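Local coordinates for C3-degrading proteinase (CppA protein) (Streptococcus pneumoniae, PDB 3E0R), which probably degrades complement component C3, and is built from two regions of the glyoxalase clan, at residues F27-L32 with L44-Q49; L32-L37 with F151-E156; Q213-T218 with V237-E242; V10-T15 with G173-F178; H122-D125 with S129-E132. All blocks are in the same frame, centred on the assembly; numbering follows the deposited sequence.

Interaction 1: residues F27-L32 with L44-Q49; sequences FYIETL and LSLGDQ
Leu46 lies between two side chains of helix 21-31, with one methyl against Tyr28 and the other against Ile29. This is helix-on-sheet packing in the N-terminal CppA family region, which belongs to the glyoxalase clan. The helix packs on strand 43-47 of the eight-stranded mixed sheet. The axes of helix 27-31 and strand 44-47 run 10.1 Å apart at an angle of 45°. Tyr28 is met near its root, not at its hydroxyl. CD1 of Leu46 sits 3.9 Å from Tyr28 CB and touches CG as well, and the two side chains cross at about a right angle. The far end of the Tyr28 ring leads away from the strand. One face of that ring takes CD2 of Phe27, 3.6 Å above its plane and over its centre. Leu55 and Leu57 of strand 53-59 touch both Tyr28 and Leu46, so the apolar layer continues onto the next strand. Ile29 adds the more exposed part of the contact. A chi1 of -64° swings its CG1 branch round so that CD1 comes near the strand. Ile29 CD1 stands 4.3 Å from Leu44 CD2, while Ile29 CG1 meets Leu46 CD2 at 3.8 Å.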
# COMPACT_ATOMS: atom_id res chain seq x y z
N PHE A 27 0.88 9.95 10.76
CA PHE A 27 -0.08 9.96 9.66
C PHE A 27 -0.89 8.66 9.66
O PHE A 27 -2.12 8.67 9.75
CB PHE A 27 0.66 10.19 8.30
CG PHE A 27 -0.23 10.17 7.11
CD1 PHE A 27 -1.10 11.23 6.85
CD2 PHE A 27 -0.22 9.10 6.25
CE1 PHE A 27 -1.93 11.21 5.75
CE2 PHE A 27 -1.05 9.06 5.16
CZ PHE A 27 -1.89 10.10 4.89
N TYR A 28 -0.18 7.54 9.63
CA TYR A 28 -0.83 6.25 9.42
C TYR A 28 -1.54 5.73 10.67
O TYR A 28 -2.63 5.15 10.59
CB TYR A 28 0.18 5.26 8.91
CG TYR A 28 0.48 5.45 7.46
CD1 TYR A 28 -0.43 5.04 6.50
CD2 TYR A 28 1.72 5.96 7.02
CE1 TYR A 28 -0.15 5.19 5.12
CE2 TYR A 28 2.01 6.11 5.64
CZ TYR A 28 1.06 5.74 4.71
OH TYR A 28 1.33 5.87 3.39
N ILE A 29 -0.94 6.04 11.81
CA ILE A 29 -1.46 5.60 13.10
C ILE A 29 -2.41 6.64 13.63
O ILE A 29 -3.58 6.36 13.80
CB ILE A 29 -0.32 5.30 14.14
CG1 ILE A 29 0.54 4.13 13.66
CG2 ILE A 29 -0.92 4.94 15.49
CD1 ILE A 29 1.89 4.11 14.30
N GLU A 30 -1.90 7.85 13.87
CA GLU A 30 -2.70 8.85 14.55
C GLU A 30 -3.79 9.35 13.62
O GLU A 30 -4.95 9.46 14.02
CB GLU A 30 -1.90 10.04 15.09
CG GLU A 30 -0.42 9.79 15.39
CD GLU A 30 -0.05 9.70 16.86
OE1 GLU A 30 0.04 10.78 17.48
OE2 GLU A 30 0.21 8.56 17.34
N THR A 31 -3.44 9.67 12.39
CA THR A 31 -4.43 10.30 11.52
C THR A 31 -5.37 9.21 11.00
O THR A 31 -6.59 9.28 11.25
CB THR A 31 -3.75 11.21 10.45
OG1 THR A 31 -2.89 12.15 11.13
CG2 THR A 31 -4.78 11.98 9.58
N LEU A 32 -4.81 8.16 10.38
CA LEU A 32 -5.65 7.19 9.67
C LEU A 32 -6.27 6.09 10.51
O LEU A 32 -7.24 5.49 10.09
CB LEU A 32 -4.89 6.60 8.46
CG LEU A 32 -4.57 7.61 7.32
CD1 LEU A 32 -3.94 6.87 6.10
CD2 LEU A 32 -5.78 8.47 6.95
N LEU A 44 8.27 -0.16 10.31
CA LEU A 44 7.02 -0.17 10.95
C LEU A 44 6.05 -1.12 10.17
O LEU A 44 5.79 -0.99 8.94
CB LEU A 44 6.56 1.29 11.01
CG LEU A 44 5.19 1.59 11.61
CD1 LEU A 44 5.06 1.13 13.07
CD2 LEU A 44 4.92 3.08 11.42
N SER A 45 5.57 -2.09 10.92
CA SER A 45 4.62 -3.06 10.46
C SER A 45 3.28 -2.50 10.85
O SER A 45 3.06 -2.33 12.01
CB SER A 45 4.87 -4.41 11.18
OG SER A 45 4.07 -5.46 10.67
N LEU A 46 2.43 -2.18 9.87
CA LEU A 46 1.08 -1.64 10.12
C LEU A 46 -0.04 -2.63 9.71
O LEU A 46 0.06 -3.35 8.73
CB LEU A 46 0.86 -0.29 9.40
CG LEU A 46 1.87 0.85 9.68
CD1 LEU A 46 1.89 1.82 8.50
CD2 LEU A 46 1.48 1.53 11.03
N GLY A 47 -1.12 -2.58 10.47
CA GLY A 47 -2.29 -3.42 10.24
C GLY A 47 -3.48 -2.86 11.01
O GLY A 47 -3.55 -1.69 11.19
N ASP A 48 -4.38 -3.73 11.44
CA ASP A 48 -5.63 -3.33 12.13
C ASP A 48 -5.80 -4.19 13.37
O ASP A 48 -4.81 -4.71 13.92
CB ASP A 48 -6.85 -3.36 11.14
CG ASP A 48 -7.08 -4.76 10.50
OD1 ASP A 48 -6.65 -5.75 11.11
OD2 ASP A 48 -7.67 -4.84 9.40
N GLN A 49 -7.02 -4.36 13.84
CA GLN A 49 -7.23 -5.08 15.08
C GLN A 49 -7.28 -6.54 14.87
O GLN A 49 -7.37 -7.25 15.82
CB GLN A 49 -8.52 -4.74 15.78
CG GLN A 49 -9.02 -3.40 15.54
CD GLN A 49 -8.72 -2.45 16.67
OE1 GLN A 49 -7.59 -2.46 17.23
NE2 GLN A 49 -9.72 -1.57 16.98

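Interaction 2: residues L32-L37 with F151-E156; sequences LGMKAL and FEISME
The backbones of 32-37 and 151-156 stay well apart, with the nearest CA atoms, those of Met34 and Phe151, 9.0 Å from each other, and side chains span the distance. Met34, modelled as selenomethionine, does most of the reaching. Its chain is extended beyond CG (chi2 -168°, chi3 -177°), which carries SE and CE toward strand 151-159. There it crosses the Phe151 side chain at about a right angle. Met34 SE lies 3.8 Å from Phe151 CZ, and Met34 CG is equally near the same ring atom. CE follows on past CZ toward CE1. The chain therefore runs along the outer end of the ring. Met34 SE is 4.8 Å from the Phe151 ring centroid and 52° off the ring normal, an oblique Met-aromatic contact. The contact joins the two sheets of the fold: Met34 leads into strand 35-39 of the eight-stranded sheet, and Phe151 begins strand 151-159 of the seven-stranded one. It also joins the N-terminal and C-terminal CppA family regions. All three touching residues are buried. Gly33, with positive phi, makes the turn from helix 21-31 into this segment. Tyr28 of that helix and Leu55 of strand 53-59 also touch Met34, while Val79 packs on Phe151. The backbone N of Phe151 is hydrogen-bonded to Asp48 OD2, and its O to Lys54 NZ. Ile153 is a lesser partner: its CD1 lies 4.5 Å from Met34 CE, and its CG1 sits at the edge of the Phe151 ring, in plane.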
# COMPACT_ATOMS: atom_id res chain seq x y z
N LEU A 32 -4.81 8.16 10.38
CA LEU A 32 -5.65 7.19 9.67
C LEU A 32 -6.27 6.09 10.51
O LEU A 32 -7.24 5.49 10.09
CB LEU A 32 -4.89 6.60 8.46
CG LEU A 32 -4.57 7.61 7.32
CD1 LEU A 32 -3.94 6.87 6.10
CD2 LEU A 32 -5.78 8.47 6.95
N GLY A 33 -5.73 5.83 11.69
CA GLY A 33 -6.30 4.83 12.59
C GLY A 33 -5.73 3.42 12.50
O GLY A 33 -6.32 2.49 13.04
N MSE A 34 -4.59 3.26 11.83
CA MSE A 34 -3.87 1.96 11.80
C MSE A 34 -3.11 1.63 13.11
O MSE A 34 -2.71 2.49 13.87
CB MSE A 34 -2.88 1.92 10.63
CG MSE A 34 -3.54 2.24 9.27
SE MSE A 34 -2.39 1.84 7.76
CE MSE A 34 -3.52 2.47 6.25
N LYS A 35 -2.88 0.35 13.31
CA LYS A 35 -2.21 -0.21 14.43
C LYS A 35 -0.75 -0.65 14.10
O LYS A 35 -0.49 -1.28 13.09
CB LYS A 35 -3.03 -1.43 14.85
CG LYS A 35 -2.61 -2.07 16.16
CD LYS A 35 -3.50 -3.29 16.48
CE LYS A 35 -3.08 -4.01 17.80
NZ LYS A 35 -2.94 -3.08 18.96
N ALA A 36 0.19 -0.32 14.99
CA ALA A 36 1.58 -0.70 14.86
C ALA A 36 1.63 -2.10 15.37
O ALA A 36 1.21 -2.34 16.52
CB ALA A 36 2.50 0.20 15.73
N LEU A 37 2.11 -3.01 14.55
CA LEU A 37 2.12 -4.39 14.93
C LEU A 37 3.47 -4.78 15.49
O LEU A 37 3.59 -5.46 16.48
CB LEU A 37 1.77 -5.21 13.69
CG LEU A 37 0.49 -4.82 12.96
CD1 LEU A 37 0.41 -5.67 11.77
CD2 LEU A 37 -0.72 -4.97 13.84
N PHE A 151 -9.69 -3.30 7.98
CA PHE A 151 -9.51 -2.75 6.63
C PHE A 151 -8.68 -3.71 5.75
O PHE A 151 -7.99 -4.62 6.24
CB PHE A 151 -8.92 -1.30 6.65
CG PHE A 151 -7.48 -1.21 7.07
CD1 PHE A 151 -6.45 -1.43 6.17
CD2 PHE A 151 -7.13 -0.91 8.38
CE1 PHE A 151 -5.13 -1.38 6.54
CE2 PHE A 151 -5.80 -0.86 8.78
CZ PHE A 151 -4.81 -1.11 7.87
N GLU A 152 -8.73 -3.45 4.44
CA GLU A 152 -8.11 -4.27 3.40
C GLU A 152 -7.40 -3.27 2.52
O GLU A 152 -7.99 -2.27 2.12
CB GLU A 152 -9.20 -5.02 2.61
CG GLU A 152 -8.90 -6.42 2.22
CD GLU A 152 -9.86 -7.50 2.86
OE1 GLU A 152 -10.99 -7.70 2.30
OE2 GLU A 152 -9.48 -8.18 3.89
N ILE A 153 -6.14 -3.55 2.19
CA ILE A 153 -5.33 -2.72 1.32
C ILE A 153 -5.45 -3.23 -0.09
O ILE A 153 -5.37 -4.41 -0.36
CB ILE A 153 -3.82 -2.73 1.71
CG1 ILE A 153 -3.61 -2.18 3.10
CG2 ILE A 153 -2.90 -1.95 0.68
CD1 ILE A 153 -4.07 -0.91 3.35
N SER A 154 -5.64 -2.32 -1.02
CA SER A 154 -5.32 -2.65 -2.41
C SER A 154 -4.58 -1.45 -2.97
O SER A 154 -4.30 -0.49 -2.23
CB SER A 154 -6.60 -3.00 -3.18
OG SER A 154 -7.53 -1.96 -3.19
N MSE A 155 -4.26 -1.48 -4.25
CA MSE A 155 -3.54 -0.32 -4.81
C MSE A 155 -3.67 -0.16 -6.32
O MSE A 155 -3.93 -1.12 -7.06
CB MSE A 155 -2.06 -0.46 -4.45
CG MSE A 155 -1.40 -1.57 -5.20
SE MSE A 155 0.10 -2.22 -4.22
CE MSE A 155 -0.84 -3.59 -3.16
N GLU A 156 -3.44 1.06 -6.77
CA GLU A 156 -3.28 1.33 -8.18
C GLU A 156 -1.80 1.60 -8.39
O GLU A 156 -1.20 2.33 -7.60
CB GLU A 156 -4.12 2.50 -8.61
CG GLU A 156 -5.57 2.18 -8.70
CD GLU A 156 -6.47 3.37 -8.48
OE1 GLU A 156 -6.01 4.53 -8.43
OE2 GLU A 156 -7.68 3.13 -8.37

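Interaction 3: residues Q213-T218 with V237-E242; sequences QKFEST and VELWFE
This is a buried apolar contact in which one phenylalanine, just past the end of helix 208-214, packs on strand 238-243. It belongs to the C-terminal CppA family region and joins a helix end to the eight-stranded mixed sheet. Phe215 is the first residue to leave helical geometry, and a type I beta turn runs from it to Thr218. A chi1 of -64° sets its ring beside its own backbone N, and the ring points at the strand. Leu239 and Phe241, two residues apart on the strand, both point toward it. CD1 of Leu239 comes in edge-on, close to the ring plane, 3.8 Å from Phe215 CE1. The leucine and phenylalanine side chains cross at about a right angle. Phe241 comes from the opposite direction, and its ring meets Phe215 obliquely. CG of Lys214 lies over the outer part of one face of the Phe215 ring, 4.0 Å above its plane. The NZ of that lysine makes a salt bridge with Glu171. Phe166 and Phe229 also meet Phe215, and Phe201 stacks with Phe241. On the strand itself, Trp240 NE1 donates to Glu242 OE2 at 3.0 Å, with an angle of 162° at the hydrogen. Within the contact, Phe241 CE2 lies 4.0 Å from Phe215 CE2 and just as near CZ.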
# COMPACT_ATOMS: atom_id res chain seq x y z
N GLN A 213 11.73 -20.57 -12.38
CA GLN A 213 11.27 -20.53 -13.78
C GLN A 213 10.69 -19.20 -14.23
O GLN A 213 11.08 -18.68 -15.27
CB GLN A 213 10.26 -21.63 -13.99
CG GLN A 213 9.72 -21.70 -15.35
CD GLN A 213 8.93 -22.97 -15.58
OE1 GLN A 213 8.28 -23.10 -16.62
NE2 GLN A 213 8.98 -23.93 -14.61
N LYS A 214 9.73 -18.67 -13.48
CA LYS A 214 9.15 -17.32 -13.73
C LYS A 214 10.18 -16.17 -13.90
O LYS A 214 10.14 -15.44 -14.89
CB LYS A 214 8.18 -16.98 -12.59
CG LYS A 214 7.24 -15.79 -12.87
CD LYS A 214 6.14 -15.73 -11.80
CE LYS A 214 5.51 -14.35 -11.69
NZ LYS A 214 4.70 -14.06 -12.92
N PHE A 215 11.11 -16.09 -12.97
CA PHE A 215 12.13 -15.02 -12.89
C PHE A 215 13.50 -15.38 -13.45
O PHE A 215 14.45 -14.68 -13.22
CB PHE A 215 12.31 -14.61 -11.43
CG PHE A 215 11.11 -14.03 -10.86
CD1 PHE A 215 10.79 -12.71 -11.13
CD2 PHE A 215 10.23 -14.81 -10.13
CE1 PHE A 215 9.65 -12.16 -10.63
CE2 PHE A 215 9.09 -14.29 -9.61
CZ PHE A 215 8.78 -12.95 -9.86
N GLU A 216 13.55 -16.48 -14.20
CA GLU A 216 14.73 -16.98 -14.87
C GLU A 216 15.49 -15.90 -15.66
O GLU A 216 16.72 -15.92 -15.73
CB GLU A 216 14.28 -18.10 -15.83
CG GLU A 216 15.24 -19.26 -16.09
CD GLU A 216 14.64 -20.30 -17.10
OE1 GLU A 216 13.55 -20.03 -17.68
OE2 GLU A 216 15.27 -21.38 -17.29
N SER A 217 14.76 -14.96 -16.25
CA SER A 217 15.36 -13.88 -17.05
C SER A 217 15.95 -12.72 -16.21
O SER A 217 16.18 -11.61 -16.74
CB SER A 217 14.30 -13.27 -18.01
OG SER A 217 13.35 -12.46 -17.32
N THR A 218 16.22 -12.98 -14.93
CA THR A 218 16.41 -11.90 -13.96
C THR A 218 17.18 -12.33 -12.66
O THR A 218 17.45 -13.51 -12.42
CB THR A 218 15.01 -11.26 -13.63
OG1 THR A 218 15.17 -9.91 -13.16
CG2 THR A 218 14.25 -12.08 -12.59
N VAL A 237 10.56 -2.80 -8.45
CA VAL A 237 9.90 -3.22 -7.21
C VAL A 237 10.24 -4.71 -6.92
O VAL A 237 10.05 -5.63 -7.74
CB VAL A 237 8.37 -2.96 -7.29
CG1 VAL A 237 7.61 -3.43 -6.03
CG2 VAL A 237 8.07 -1.43 -7.57
N GLU A 238 10.79 -4.94 -5.75
CA GLU A 238 11.00 -6.25 -5.23
C GLU A 238 9.73 -7.03 -4.97
O GLU A 238 8.74 -6.49 -4.48
CB GLU A 238 11.82 -6.13 -3.93
CG GLU A 238 13.25 -5.69 -4.23
CD GLU A 238 14.11 -5.66 -3.00
OE1 GLU A 238 13.50 -5.84 -1.91
OE2 GLU A 238 15.35 -5.46 -3.11
N LEU A 239 9.76 -8.33 -5.28
CA LEU A 239 8.58 -9.22 -5.18
C LEU A 239 8.97 -10.36 -4.30
O LEU A 239 9.73 -11.21 -4.70
CB LEU A 239 8.14 -9.72 -6.57
CG LEU A 239 7.85 -8.63 -7.62
CD1 LEU A 239 7.73 -9.27 -8.98
CD2 LEU A 239 6.65 -7.70 -7.24
N TRP A 240 8.45 -10.35 -3.07
CA TRP A 240 8.82 -11.33 -2.06
C TRP A 240 7.65 -12.30 -1.89
O TRP A 240 6.50 -11.89 -1.66
CB TRP A 240 9.18 -10.58 -0.79
CG TRP A 240 9.50 -11.35 0.52
CD1 TRP A 240 8.69 -12.27 1.17
CD2 TRP A 240 10.64 -11.14 1.39
NE1 TRP A 240 9.26 -12.63 2.38
CE2 TRP A 240 10.45 -11.96 2.53
CE3 TRP A 240 11.77 -10.30 1.33
CZ2 TRP A 240 11.37 -12.00 3.60
CZ3 TRP A 240 12.71 -10.34 2.37
CH2 TRP A 240 12.51 -11.21 3.50
N PHE A 241 7.97 -13.60 -1.98
CA PHE A 241 6.99 -14.67 -1.74
C PHE A 241 7.39 -15.56 -0.55
O PHE A 241 8.54 -16.01 -0.46
CB PHE A 241 6.86 -15.57 -2.99
CG PHE A 241 6.58 -14.83 -4.27
CD1 PHE A 241 5.33 -14.85 -4.83
CD2 PHE A 241 7.57 -14.17 -4.94
CE1 PHE A 241 5.08 -14.18 -6.02
CE2 PHE A 241 7.33 -13.50 -6.15
CZ PHE A 241 6.10 -13.49 -6.66
N GLU A 242 6.43 -15.80 0.36
CA GLU A 242 6.60 -16.72 1.46
C GLU A 242 5.24 -17.35 1.86
O GLU A 242 4.18 -16.86 1.47
CB GLU A 242 7.30 -16.05 2.65
CG GLU A 242 6.60 -14.90 3.30
CD GLU A 242 7.29 -14.42 4.62
OE1 GLU A 242 6.54 -14.05 5.58
OE2 GLU A 242 8.56 -14.39 4.70

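Interaction 4: residues V10-T15 with G173-F178; sequences VRIIPT and GASLDF
Ile12 reaches across from strand 9-18 to Ser175 and Leu176, and its CB already points at that segment. From CB the chain divides. A chi1 of -48° turns the CG1 branch away from the carbonyl carbon and CG2 away from the backbone N. CG1 serves as the link to CD1, since chi2 is fully extended at 178° and places that methyl farthest out. CD1 makes the close approaches. Ile12 CD1 sits 3.9 Å from CB of Ser175, so the serine is met on its carbon. Ile12 CD1 also stands 4.3 Å from Leu176 CD1, a looser apolar contact. The nearest CA atoms of the two segments, those of Ile12 and Ser175, are 7.3 Å apart. Ser175 is partly exposed, whereas Ile12 and Leu176 are buried. Leu176 continues the apolar layer: Leu157 and Leu167 touch it, and its CD2 lies 3.7 Å above the Phe178 ring, toward the margin of one face. On the other segment, Val10 and Arg11 both pair with Leu202 of strand 196-203, a classic beta bulge in strand 9-18. NE of Arg11 is hydrogen-bonded to Glu53 O. The contact is sheet-to-sheet packing. It sets a central strand of the eight-stranded mixed sheet against 176-180, an outermost strand of the seven-stranded one, in a protein whose two family regions both belong to the glyoxalase clan.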
# COMPACT_ATOMS: atom_id res chain seq x y z
N VAL A 10 -2.67 -15.35 -0.84
CA VAL A 10 -3.54 -15.15 0.29
C VAL A 10 -3.65 -13.64 0.66
O VAL A 10 -4.74 -13.14 0.92
CB VAL A 10 -3.00 -15.99 1.50
CG1 VAL A 10 -3.53 -15.47 2.84
CG2 VAL A 10 -3.33 -17.46 1.30
N ARG A 11 -2.52 -12.92 0.63
CA ARG A 11 -2.50 -11.49 0.88
C ARG A 11 -1.29 -10.82 0.23
O ARG A 11 -0.24 -11.39 0.16
CB ARG A 11 -2.46 -11.25 2.38
CG ARG A 11 -2.79 -9.80 2.78
CD ARG A 11 -3.33 -9.74 4.24
NE ARG A 11 -2.26 -9.86 5.21
CZ ARG A 11 -1.98 -10.94 5.95
NH1 ARG A 11 -0.93 -10.87 6.79
NH2 ARG A 11 -2.71 -12.07 5.91
N ILE A 12 -1.47 -9.59 -0.25
CA ILE A 12 -0.38 -8.76 -0.79
C ILE A 12 -0.13 -7.60 0.16
O ILE A 12 -1.08 -6.85 0.53
CB ILE A 12 -0.67 -8.27 -2.23
CG1 ILE A 12 -1.15 -9.45 -3.12
CG2 ILE A 12 0.59 -7.60 -2.84
CD1 ILE A 12 -1.52 -9.06 -4.56
N ILE A 13 1.13 -7.48 0.61
CA ILE A 13 1.57 -6.38 1.50
C ILE A 13 2.63 -5.46 0.80
O ILE A 13 3.75 -5.89 0.49
CB ILE A 13 2.10 -6.89 2.83
CG1 ILE A 13 1.07 -7.83 3.50
CG2 ILE A 13 2.39 -5.77 3.81
CD1 ILE A 13 1.72 -9.00 4.16
N PRO A 14 2.23 -4.20 0.52
CA PRO A 14 3.13 -3.20 -0.01
C PRO A 14 4.03 -2.66 1.09
O PRO A 14 3.65 -2.67 2.27
CB PRO A 14 2.20 -2.12 -0.51
CG PRO A 14 0.95 -2.29 0.38
CD PRO A 14 0.85 -3.69 0.74
N THR A 15 5.27 -2.33 0.68
CA THR A 15 6.23 -1.59 1.48
C THR A 15 6.44 -0.28 0.75
O THR A 15 6.83 -0.27 -0.43
CB THR A 15 7.63 -2.28 1.61
OG1 THR A 15 7.50 -3.55 2.30
CG2 THR A 15 8.65 -1.33 2.35
N GLY A 173 -5.26 -10.44 -9.10
CA GLY A 173 -6.65 -10.21 -8.82
C GLY A 173 -7.03 -8.75 -8.80
O GLY A 173 -6.56 -7.97 -9.64
N ALA A 174 -7.88 -8.40 -7.82
CA ALA A 174 -8.40 -7.05 -7.63
C ALA A 174 -7.53 -6.18 -6.68
O ALA A 174 -7.70 -4.95 -6.65
CB ALA A 174 -9.86 -7.13 -7.09
N SER A 175 -6.64 -6.81 -5.91
CA SER A 175 -5.73 -6.09 -5.00
C SER A 175 -4.84 -5.12 -5.74
O SER A 175 -4.38 -4.15 -5.15
CB SER A 175 -4.82 -7.06 -4.24
OG SER A 175 -5.58 -7.95 -3.47
N LEU A 176 -4.62 -5.36 -7.03
CA LEU A 176 -3.67 -4.59 -7.81
C LEU A 176 -4.15 -4.16 -9.21
O LEU A 176 -4.45 -4.97 -10.04
CB LEU A 176 -2.46 -5.43 -7.94
CG LEU A 176 -1.16 -4.76 -7.66
CD1 LEU A 176 -0.17 -5.78 -6.99
CD2 LEU A 176 -0.76 -4.09 -9.06
N ASP A 177 -4.21 -2.85 -9.43
CA ASP A 177 -4.68 -2.26 -10.66
C ASP A 177 -3.52 -1.52 -11.34
O ASP A 177 -2.95 -0.63 -10.72
CB ASP A 177 -5.78 -1.27 -10.30
CG ASP A 177 -6.72 -1.03 -11.40
OD1 ASP A 177 -7.03 -2.03 -12.10
OD2 ASP A 177 -7.19 0.14 -11.56
N PHE A 178 -3.17 -1.87 -12.58
CA PHE A 178 -2.08 -1.17 -13.29
C PHE A 178 -2.61 -0.05 -14.16
O PHE A 178 -3.44 -0.27 -15.02
CB PHE A 178 -1.24 -2.12 -14.16
CG PHE A 178 -0.30 -2.96 -13.40
CD1 PHE A 178 0.77 -2.40 -12.73
CD2 PHE A 178 -0.48 -4.34 -13.32
CE1 PHE A 178 1.65 -3.19 -12.01
CE2 PHE A 178 0.40 -5.13 -12.58
CZ PHE A 178 1.46 -4.56 -11.95

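Interaction 5: residues H122-D125 with S129-E132; sequences HAED and SLVE
Ser129 meets Glu124 across the short loop that follows strand 118-122. The loop leads into strand 131-132, an outermost strand of the seven-stranded mixed sheet, so this is an edge-strand loop packing on itself in the N-terminal CppA region. The hydroxyl of Ser129 turns to the carbon chain of the glutamate, with Ser129 OG 3.6 Å from Glu124 CG. Its hydrogen-bond partner is the carbonyl O of Asp126, inside the same loop. Leu130 follows, and its side chain crosses that of Glu124 obliquely. Leu130 CD1 packs 4.3 Å from His122 CB, while the other methyl turns to the glutamate. Val131 then enters the strand, its backbone paired with Lys102. On the first segment, Glu124 is bent at chi2 (-49°). Its carboxylate is held by backbone N-H groups, OE1 by Asn105 and OE2 weakly by Gly106. The backbone N of Glu124 in turn donates to His122 ND1 at 2.9 Å and 168°, tilted 19° from the ring plane. Against this held glutamate, Leu130 CD2 comes 3.5 Å from Glu124 CG.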
# COMPACT_ATOMS: atom_id res chain seq x y z
N HIS A 122 -12.09 4.43 2.08
CA HIS A 122 -13.46 4.32 1.67
C HIS A 122 -14.05 3.07 2.28
O HIS A 122 -13.38 2.31 2.93
CB HIS A 122 -13.56 4.30 0.13
CG HIS A 122 -13.19 2.98 -0.46
ND1 HIS A 122 -14.12 1.99 -0.72
CD2 HIS A 122 -11.99 2.47 -0.83
CE1 HIS A 122 -13.51 0.92 -1.20
NE2 HIS A 122 -12.22 1.18 -1.28
N ALA A 123 -15.34 2.84 2.04
CA ALA A 123 -16.05 1.72 2.63
C ALA A 123 -16.97 1.03 1.62
O ALA A 123 -17.93 0.37 2.03
CB ALA A 123 -16.84 2.23 3.81
N GLU A 124 -16.67 1.17 0.31
CA GLU A 124 -17.60 0.82 -0.77
C GLU A 124 -17.26 -0.55 -1.33
O GLU A 124 -16.08 -0.95 -1.31
CB GLU A 124 -17.53 1.81 -1.93
CG GLU A 124 -17.91 3.28 -1.64
CD GLU A 124 -19.25 3.48 -0.88
OE1 GLU A 124 -20.23 2.67 -1.02
OE2 GLU A 124 -19.28 4.47 -0.11
N ASP A 125 -18.28 -1.26 -1.82
CA ASP A 125 -18.05 -2.51 -2.56
C ASP A 125 -17.64 -2.18 -4.01
O ASP A 125 -17.21 -3.05 -4.78
CB ASP A 125 -19.27 -3.43 -2.54
CG ASP A 125 -19.98 -3.45 -1.20
OD1 ASP A 125 -20.04 -4.53 -0.56
OD2 ASP A 125 -20.49 -2.38 -0.79
N SER A 129 -18.82 4.17 -7.24
CA SER A 129 -19.99 4.89 -6.71
C SER A 129 -19.61 6.19 -5.96
O SER A 129 -20.48 6.99 -5.62
CB SER A 129 -20.79 3.97 -5.75
OG SER A 129 -20.06 3.69 -4.56
N LEU A 130 -18.33 6.42 -5.69
CA LEU A 130 -17.94 7.64 -4.98
C LEU A 130 -18.22 8.91 -5.81
O LEU A 130 -17.80 8.99 -6.97
CB LEU A 130 -16.47 7.62 -4.53
CG LEU A 130 -15.99 6.55 -3.56
CD1 LEU A 130 -14.44 6.66 -3.32
CD2 LEU A 130 -16.81 6.57 -2.23
N VAL A 131 -18.92 9.87 -5.20
CA VAL A 131 -19.18 11.22 -5.72
C VAL A 131 -18.52 12.29 -4.81
O VAL A 131 -18.74 12.33 -3.60
CB VAL A 131 -20.71 11.54 -5.77
CG1 VAL A 131 -21.46 10.66 -6.79
CG2 VAL A 131 -21.32 11.39 -4.40
N GLU A 132 -17.76 13.19 -5.39
CA GLU A 132 -17.09 14.22 -4.61
C GLU A 132 -18.06 15.20 -3.93
O GLU A 132 -18.85 15.83 -4.62
CB GLU A 132 -16.15 15.02 -5.50
CG GLU A 132 -15.22 15.90 -4.70
CD GLU A 132 -14.11 16.51 -5.54
OE1 GLU A 132 -13.73 15.93 -6.60
OE2 GLU A 132 -13.62 17.58 -5.11

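Overall arrangement
Interactions 1 to 4 are largely buried and apolar, while interaction 5 is partly buried and lies near a sheet edge. Interactions 1 and 2 share Leu32 and touch directly: Ser45 O is probably bonded to Leu37 N. Interactions 2 and 4 both join the two sheets. They also meet on neighbouring strands, where Asp177 N probably bonds to Met155 O. Interactions 1 and 3 pack helix residues or a helix end on the eight-stranded sheet, on opposite sides of the chain's centre. Aliphatic methyls dominate 1, selenium and a ring 2, and aromatic rings 3. Interaction 4 rests on one isoleucine methyl against serine and leucine carbons. Interaction 5 mixes a leucine with a glutamate whose carboxylate is bonded elsewhere.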